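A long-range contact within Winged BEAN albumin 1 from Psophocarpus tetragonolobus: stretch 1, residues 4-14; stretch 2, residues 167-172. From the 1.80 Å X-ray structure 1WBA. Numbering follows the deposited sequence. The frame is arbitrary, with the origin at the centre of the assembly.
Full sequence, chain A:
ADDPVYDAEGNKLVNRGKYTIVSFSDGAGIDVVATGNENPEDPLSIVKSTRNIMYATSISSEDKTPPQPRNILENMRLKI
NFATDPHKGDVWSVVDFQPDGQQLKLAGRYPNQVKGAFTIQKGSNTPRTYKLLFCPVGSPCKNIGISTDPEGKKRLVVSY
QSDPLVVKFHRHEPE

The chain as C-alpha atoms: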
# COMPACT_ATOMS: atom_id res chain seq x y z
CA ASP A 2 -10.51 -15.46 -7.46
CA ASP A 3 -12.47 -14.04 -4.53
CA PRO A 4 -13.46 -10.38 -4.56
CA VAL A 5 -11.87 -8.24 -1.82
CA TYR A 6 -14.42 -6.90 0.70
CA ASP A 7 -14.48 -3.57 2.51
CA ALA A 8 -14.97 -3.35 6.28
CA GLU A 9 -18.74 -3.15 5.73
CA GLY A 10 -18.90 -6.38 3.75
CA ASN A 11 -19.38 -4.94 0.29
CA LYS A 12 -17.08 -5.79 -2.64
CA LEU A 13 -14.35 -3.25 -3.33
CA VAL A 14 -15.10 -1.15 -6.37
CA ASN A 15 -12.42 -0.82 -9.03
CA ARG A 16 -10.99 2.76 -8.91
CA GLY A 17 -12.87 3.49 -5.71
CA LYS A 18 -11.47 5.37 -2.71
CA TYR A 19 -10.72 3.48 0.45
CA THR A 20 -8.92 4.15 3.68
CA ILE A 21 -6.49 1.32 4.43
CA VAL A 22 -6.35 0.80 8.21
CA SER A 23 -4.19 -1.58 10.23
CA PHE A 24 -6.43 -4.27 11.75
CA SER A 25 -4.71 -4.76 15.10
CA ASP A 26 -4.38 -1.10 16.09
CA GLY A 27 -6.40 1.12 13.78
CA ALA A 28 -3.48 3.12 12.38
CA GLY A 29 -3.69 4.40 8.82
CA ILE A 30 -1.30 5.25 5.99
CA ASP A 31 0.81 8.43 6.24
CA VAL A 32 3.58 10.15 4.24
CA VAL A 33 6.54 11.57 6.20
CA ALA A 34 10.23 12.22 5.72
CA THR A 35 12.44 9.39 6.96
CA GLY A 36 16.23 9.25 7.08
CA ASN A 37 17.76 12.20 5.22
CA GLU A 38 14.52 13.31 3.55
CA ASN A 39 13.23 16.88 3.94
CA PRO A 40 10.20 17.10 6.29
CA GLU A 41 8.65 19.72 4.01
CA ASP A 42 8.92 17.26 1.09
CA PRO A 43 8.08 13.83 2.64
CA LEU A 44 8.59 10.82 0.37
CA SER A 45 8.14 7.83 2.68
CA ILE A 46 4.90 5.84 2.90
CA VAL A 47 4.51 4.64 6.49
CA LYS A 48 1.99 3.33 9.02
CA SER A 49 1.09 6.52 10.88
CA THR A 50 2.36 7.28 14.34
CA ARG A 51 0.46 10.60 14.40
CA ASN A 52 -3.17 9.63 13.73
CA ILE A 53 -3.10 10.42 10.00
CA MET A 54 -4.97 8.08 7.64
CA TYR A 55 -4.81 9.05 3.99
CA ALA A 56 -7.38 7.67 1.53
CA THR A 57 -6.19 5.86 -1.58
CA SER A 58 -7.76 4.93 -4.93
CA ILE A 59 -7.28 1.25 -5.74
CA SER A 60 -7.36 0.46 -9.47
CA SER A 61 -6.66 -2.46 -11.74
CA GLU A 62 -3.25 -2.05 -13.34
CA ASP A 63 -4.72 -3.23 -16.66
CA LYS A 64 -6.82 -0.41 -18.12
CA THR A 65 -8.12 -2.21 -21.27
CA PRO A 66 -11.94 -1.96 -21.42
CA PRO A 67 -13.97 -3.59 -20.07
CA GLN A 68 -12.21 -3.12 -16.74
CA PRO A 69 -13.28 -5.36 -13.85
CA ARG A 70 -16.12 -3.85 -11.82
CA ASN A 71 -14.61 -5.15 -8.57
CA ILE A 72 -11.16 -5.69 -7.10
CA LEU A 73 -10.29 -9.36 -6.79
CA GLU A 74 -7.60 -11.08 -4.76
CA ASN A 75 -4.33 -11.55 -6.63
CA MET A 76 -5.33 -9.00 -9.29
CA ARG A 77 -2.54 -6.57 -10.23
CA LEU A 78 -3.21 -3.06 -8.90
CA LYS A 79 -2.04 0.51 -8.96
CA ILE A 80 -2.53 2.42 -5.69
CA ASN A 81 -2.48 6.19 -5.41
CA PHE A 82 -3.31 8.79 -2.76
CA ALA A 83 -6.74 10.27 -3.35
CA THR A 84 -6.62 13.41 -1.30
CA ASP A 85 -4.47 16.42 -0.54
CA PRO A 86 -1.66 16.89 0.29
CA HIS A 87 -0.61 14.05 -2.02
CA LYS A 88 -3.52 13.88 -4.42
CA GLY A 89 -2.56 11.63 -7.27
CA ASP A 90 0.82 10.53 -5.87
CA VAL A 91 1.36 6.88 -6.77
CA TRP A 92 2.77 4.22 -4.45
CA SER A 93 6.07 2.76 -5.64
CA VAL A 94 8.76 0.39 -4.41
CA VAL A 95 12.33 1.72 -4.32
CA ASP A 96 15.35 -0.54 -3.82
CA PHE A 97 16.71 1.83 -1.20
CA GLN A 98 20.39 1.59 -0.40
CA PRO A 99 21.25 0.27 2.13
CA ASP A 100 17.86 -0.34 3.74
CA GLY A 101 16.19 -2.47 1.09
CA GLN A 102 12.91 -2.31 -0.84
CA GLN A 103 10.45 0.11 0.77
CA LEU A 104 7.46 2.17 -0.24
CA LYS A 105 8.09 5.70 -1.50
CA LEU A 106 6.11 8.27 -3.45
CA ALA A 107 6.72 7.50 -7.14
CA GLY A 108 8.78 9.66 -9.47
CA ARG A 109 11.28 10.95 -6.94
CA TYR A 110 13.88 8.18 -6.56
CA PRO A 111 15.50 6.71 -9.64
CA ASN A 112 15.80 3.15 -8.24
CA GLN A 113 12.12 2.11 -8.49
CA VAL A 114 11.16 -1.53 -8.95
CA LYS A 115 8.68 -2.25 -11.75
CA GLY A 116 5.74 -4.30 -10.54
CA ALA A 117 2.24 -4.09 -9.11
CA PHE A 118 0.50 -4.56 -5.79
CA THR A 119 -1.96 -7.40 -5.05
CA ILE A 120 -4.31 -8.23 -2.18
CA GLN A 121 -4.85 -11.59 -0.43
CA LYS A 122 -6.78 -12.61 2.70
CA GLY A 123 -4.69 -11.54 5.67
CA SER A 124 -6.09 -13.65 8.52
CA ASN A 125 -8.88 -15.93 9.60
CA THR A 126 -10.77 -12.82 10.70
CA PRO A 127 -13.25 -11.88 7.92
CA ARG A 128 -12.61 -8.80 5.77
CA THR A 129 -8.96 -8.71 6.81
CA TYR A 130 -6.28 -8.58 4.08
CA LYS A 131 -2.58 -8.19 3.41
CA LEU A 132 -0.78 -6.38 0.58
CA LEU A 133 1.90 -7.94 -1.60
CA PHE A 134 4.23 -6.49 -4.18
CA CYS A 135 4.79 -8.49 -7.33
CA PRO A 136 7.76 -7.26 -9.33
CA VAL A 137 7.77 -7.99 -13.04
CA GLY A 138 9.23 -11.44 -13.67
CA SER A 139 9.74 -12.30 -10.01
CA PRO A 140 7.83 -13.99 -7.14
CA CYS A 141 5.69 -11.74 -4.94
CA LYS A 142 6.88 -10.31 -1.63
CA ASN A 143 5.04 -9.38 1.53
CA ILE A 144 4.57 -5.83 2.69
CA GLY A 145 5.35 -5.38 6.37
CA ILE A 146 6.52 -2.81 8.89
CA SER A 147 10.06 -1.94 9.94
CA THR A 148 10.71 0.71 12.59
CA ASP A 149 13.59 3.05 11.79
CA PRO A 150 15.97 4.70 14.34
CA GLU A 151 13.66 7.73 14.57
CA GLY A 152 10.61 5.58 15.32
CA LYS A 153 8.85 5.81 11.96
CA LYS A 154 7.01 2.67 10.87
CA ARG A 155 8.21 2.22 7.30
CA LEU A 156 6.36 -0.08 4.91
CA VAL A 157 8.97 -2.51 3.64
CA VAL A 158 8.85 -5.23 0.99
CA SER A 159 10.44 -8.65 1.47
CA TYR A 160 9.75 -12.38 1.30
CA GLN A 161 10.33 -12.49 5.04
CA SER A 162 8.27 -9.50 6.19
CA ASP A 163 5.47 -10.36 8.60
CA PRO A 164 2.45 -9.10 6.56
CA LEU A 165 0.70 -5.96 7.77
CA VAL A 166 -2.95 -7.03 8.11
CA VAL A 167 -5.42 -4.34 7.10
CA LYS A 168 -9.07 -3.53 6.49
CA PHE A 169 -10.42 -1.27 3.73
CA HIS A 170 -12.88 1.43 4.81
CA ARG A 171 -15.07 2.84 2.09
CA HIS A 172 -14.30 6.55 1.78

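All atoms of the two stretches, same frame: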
# COMPACT_ATOMS: atom_id res chain seq x y z
N PRO A 4 -13.52 -11.83 -4.52
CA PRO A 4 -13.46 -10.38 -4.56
C PRO A 4 -13.00 -9.93 -3.16
O PRO A 4 -13.16 -10.67 -2.19
CB PRO A 4 -14.92 -9.98 -4.84
CG PRO A 4 -15.70 -11.07 -4.19
CD PRO A 4 -14.92 -12.31 -4.54
N VAL A 5 -12.33 -8.79 -3.09
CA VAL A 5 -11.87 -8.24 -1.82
C VAL A 5 -13.06 -7.47 -1.25
O VAL A 5 -13.79 -6.81 -2.00
CB VAL A 5 -10.69 -7.28 -2.05
CG1 VAL A 5 -10.26 -6.65 -0.72
CG2 VAL A 5 -9.53 -8.04 -2.72
N TYR A 6 -13.29 -7.58 0.06
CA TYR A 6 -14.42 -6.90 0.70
C TYR A 6 -13.98 -5.75 1.57
O TYR A 6 -12.92 -5.82 2.18
CB TYR A 6 -15.21 -7.88 1.58
CG TYR A 6 -16.09 -8.80 0.79
CD1 TYR A 6 -17.38 -8.41 0.41
CD2 TYR A 6 -15.62 -10.04 0.36
CE1 TYR A 6 -18.17 -9.23 -0.39
CE2 TYR A 6 -16.40 -10.86 -0.43
CZ TYR A 6 -17.68 -10.45 -0.81
OH TYR A 6 -18.43 -11.27 -1.60
N ASP A 7 -14.78 -4.69 1.62
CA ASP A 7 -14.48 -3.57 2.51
C ASP A 7 -14.93 -3.94 3.94
O ASP A 7 -15.56 -4.99 4.16
CB ASP A 7 -15.08 -2.23 2.00
CG ASP A 7 -16.62 -2.22 1.95
OD1 ASP A 7 -17.30 -2.93 2.72
OD2 ASP A 7 -17.15 -1.45 1.14
N ALA A 8 -14.63 -3.08 4.90
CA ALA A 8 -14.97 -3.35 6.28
C ALA A 8 -16.48 -3.51 6.53
O ALA A 8 -16.87 -4.02 7.56
CB ALA A 8 -14.40 -2.25 7.17
N GLU A 9 -17.30 -3.05 5.60
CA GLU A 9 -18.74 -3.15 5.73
C GLU A 9 -19.30 -4.39 5.04
O GLU A 9 -20.50 -4.64 5.10
CB GLU A 9 -19.42 -1.91 5.18
CG GLU A 9 -19.06 -0.64 5.93
CD GLU A 9 -19.63 0.60 5.27
OE1 GLU A 9 -18.98 1.16 4.37
OE2 GLU A 9 -20.75 1.00 5.66
N GLY A 10 -18.44 -5.17 4.41
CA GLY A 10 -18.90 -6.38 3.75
C GLY A 10 -19.38 -6.23 2.32
O GLY A 10 -20.08 -7.08 1.80
N ASN A 11 -19.03 -5.13 1.69
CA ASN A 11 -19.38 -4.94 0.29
C ASN A 11 -18.11 -5.15 -0.54
O ASN A 11 -17.00 -4.96 -0.04
CB ASN A 11 -19.92 -3.54 0.07
CG ASN A 11 -21.20 -3.29 0.82
OD1 ASN A 11 -21.29 -2.36 1.60
ND2 ASN A 11 -22.19 -4.13 0.61
N LYS A 12 -18.25 -5.59 -1.78
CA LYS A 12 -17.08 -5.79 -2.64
C LYS A 12 -16.42 -4.45 -2.95
O LYS A 12 -17.10 -3.43 -3.10
CB LYS A 12 -17.47 -6.44 -3.96
CG LYS A 12 -18.08 -7.81 -3.82
CD LYS A 12 -18.42 -8.27 -5.20
CE LYS A 12 -19.19 -9.56 -5.21
NZ LYS A 12 -19.56 -9.89 -6.62
N LEU A 13 -15.09 -4.46 -3.02
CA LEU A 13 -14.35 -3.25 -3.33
C LEU A 13 -14.68 -2.89 -4.76
O LEU A 13 -14.84 -3.76 -5.61
CB LEU A 13 -12.85 -3.50 -3.20
CG LEU A 13 -12.09 -2.75 -2.10
CD1 LEU A 13 -12.70 -3.06 -0.76
CD2 LEU A 13 -10.62 -3.11 -2.14
N VAL A 14 -14.78 -1.60 -5.04
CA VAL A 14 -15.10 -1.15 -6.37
C VAL A 14 -13.81 -0.69 -7.04
O VAL A 14 -13.05 0.07 -6.46
CB VAL A 14 -16.12 0.02 -6.34
CG1 VAL A 14 -16.26 0.63 -7.72
CG2 VAL A 14 -17.47 -0.48 -5.84
N VAL A 167 -4.61 -5.54 7.18
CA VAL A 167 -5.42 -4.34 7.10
C VAL A 167 -6.88 -4.61 6.77
O VAL A 167 -7.27 -5.74 6.45
CB VAL A 167 -4.85 -3.39 5.99
CG1 VAL A 167 -3.40 -3.06 6.26
CG2 VAL A 167 -4.97 -4.05 4.61
N LYS A 168 -7.67 -3.54 6.84
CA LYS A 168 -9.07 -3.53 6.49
C LYS A 168 -9.23 -2.32 5.58
O LYS A 168 -8.48 -1.35 5.71
CB LYS A 168 -9.95 -3.33 7.73
CG LYS A 168 -10.39 -4.59 8.43
CD LYS A 168 -11.31 -4.24 9.57
CE LYS A 168 -12.00 -5.46 10.13
NZ LYS A 168 -12.88 -6.07 9.10
N PHE A 169 -10.17 -2.38 4.65
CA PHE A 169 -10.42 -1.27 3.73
C PHE A 169 -11.73 -0.60 4.11
O PHE A 169 -12.78 -1.23 4.11
CB PHE A 169 -10.51 -1.77 2.27
CG PHE A 169 -9.25 -2.43 1.78
CD1 PHE A 169 -8.19 -1.67 1.28
CD2 PHE A 169 -9.10 -3.82 1.84
CE1 PHE A 169 -7.00 -2.27 0.86
CE2 PHE A 169 -7.92 -4.43 1.42
CZ PHE A 169 -6.87 -3.64 0.92
N HIS A 170 -11.67 0.68 4.45
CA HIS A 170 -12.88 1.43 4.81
C HIS A 170 -13.32 2.27 3.64
O HIS A 170 -12.52 3.04 3.08
CB HIS A 170 -12.63 2.29 6.04
CG HIS A 170 -12.46 1.49 7.29
ND1 HIS A 170 -11.28 0.87 7.62
CD2 HIS A 170 -13.35 1.14 8.25
CE1 HIS A 170 -11.44 0.17 8.73
NE2 HIS A 170 -12.69 0.32 9.13
N ARG A 171 -14.56 2.09 3.22
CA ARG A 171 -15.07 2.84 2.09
C ARG A 171 -15.00 4.32 2.45
O ARG A 171 -15.37 4.71 3.56
CB ARG A 171 -16.50 2.41 1.74
CG ARG A 171 -17.01 2.97 0.42
N HIS A 172 -14.44 5.12 1.55
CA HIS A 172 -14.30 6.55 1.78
C HIS A 172 -14.86 7.35 0.60
O HIS A 172 -14.70 6.91 -0.56
CB HIS A 172 -12.82 6.88 2.03
CG HIS A 172 -12.45 8.29 1.71
ND1 HIS A 172 -12.25 8.73 0.41
CD2 HIS A 172 -12.22 9.36 2.50
CE1 HIS A 172 -11.93 10.00 0.42
NE2 HIS A 172 -11.90 10.41 1.68
O HOH W 1 -11.67 -4.71 4.53

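Residues 167-171 belong to a strand that begins earlier in the chain, whereas residues 4-14 fold back on themselves around a type I beta turn from Asp7 to Gly10. Three backbone hydrogen bonds define this fold: Leu13 N to Val5 O (2.9 Å), Asp7 N to Asn11 O (2.8 Å) and, across the turn itself, Gly10 N to Asp7 O (2.9 Å). Gly10 has phi/psi of 88/16°, where a CB would be jammed against the carbonyl O of Glu9; the backbone alone calls for glycine.

The two stretches approach most closely in register at Asp7 and Phe169, whose CA atoms lie 4.8 Å apart. One direct hydrogen bond joins them, from Ala8 N to Phe169 O, at 2.7 Å with an N-H...O angle of 155°, short and reasonably linear. The other polar group of the Phe169 backbone is served by water: water 1 accepts from Phe169 N (2.8 Å) and donates to Tyr6 O (2.9 Å).

The Asp7 side chain works mainly within its own stretch. With chi1 at 63° (p), its OD1 accepts from Glu9 N (2.9 Å, 131°) and from Asn11 N (3.0 Å, 167°), bracing the turn that presents Ala8 N to the strand. Its CB also packs 3.3 Å from Phe169 O, beside the direct hydrogen bond.

Phe169 gives up the largest area to the other stretch, 94 Å² of the 355 Å² buried on both sides together. Leu13 CD2 lies over one face of its ring, while Leu13 CD1 reaches Phe169 CB at 4.0 Å. Val5 points its CA-to-CB bond toward the strand and brings CG1 to 3.9 Å from Phe169 CE2, approaching obliquely. Tyr6 O sits at the ring edge, near its plane, 4.3 Å from Phe169 CD2. Val5, Leu13 and Phe169 are all buried, so these apolar contacts are shielded from solvent.

Ala8 makes a different kind of contact. Its CB lies 3.9 Å from the centroid of the His170 ring and 23° off the ring normal, a CH-pi arrangement over the face. The His170 CA-to-CB bond points away, yet the end of the side chain comes nearer.

At Arg171 two carboxylates approach the modelled part of the side chain: Glu9 OE1 lies 3.8 Å from Arg171 CB, and Asp7 OD2 lies 4.0 Å from the same atom. Arg171 is unmodelled beyond CG, so the coordinates cannot establish a salt bridge with either carboxylate.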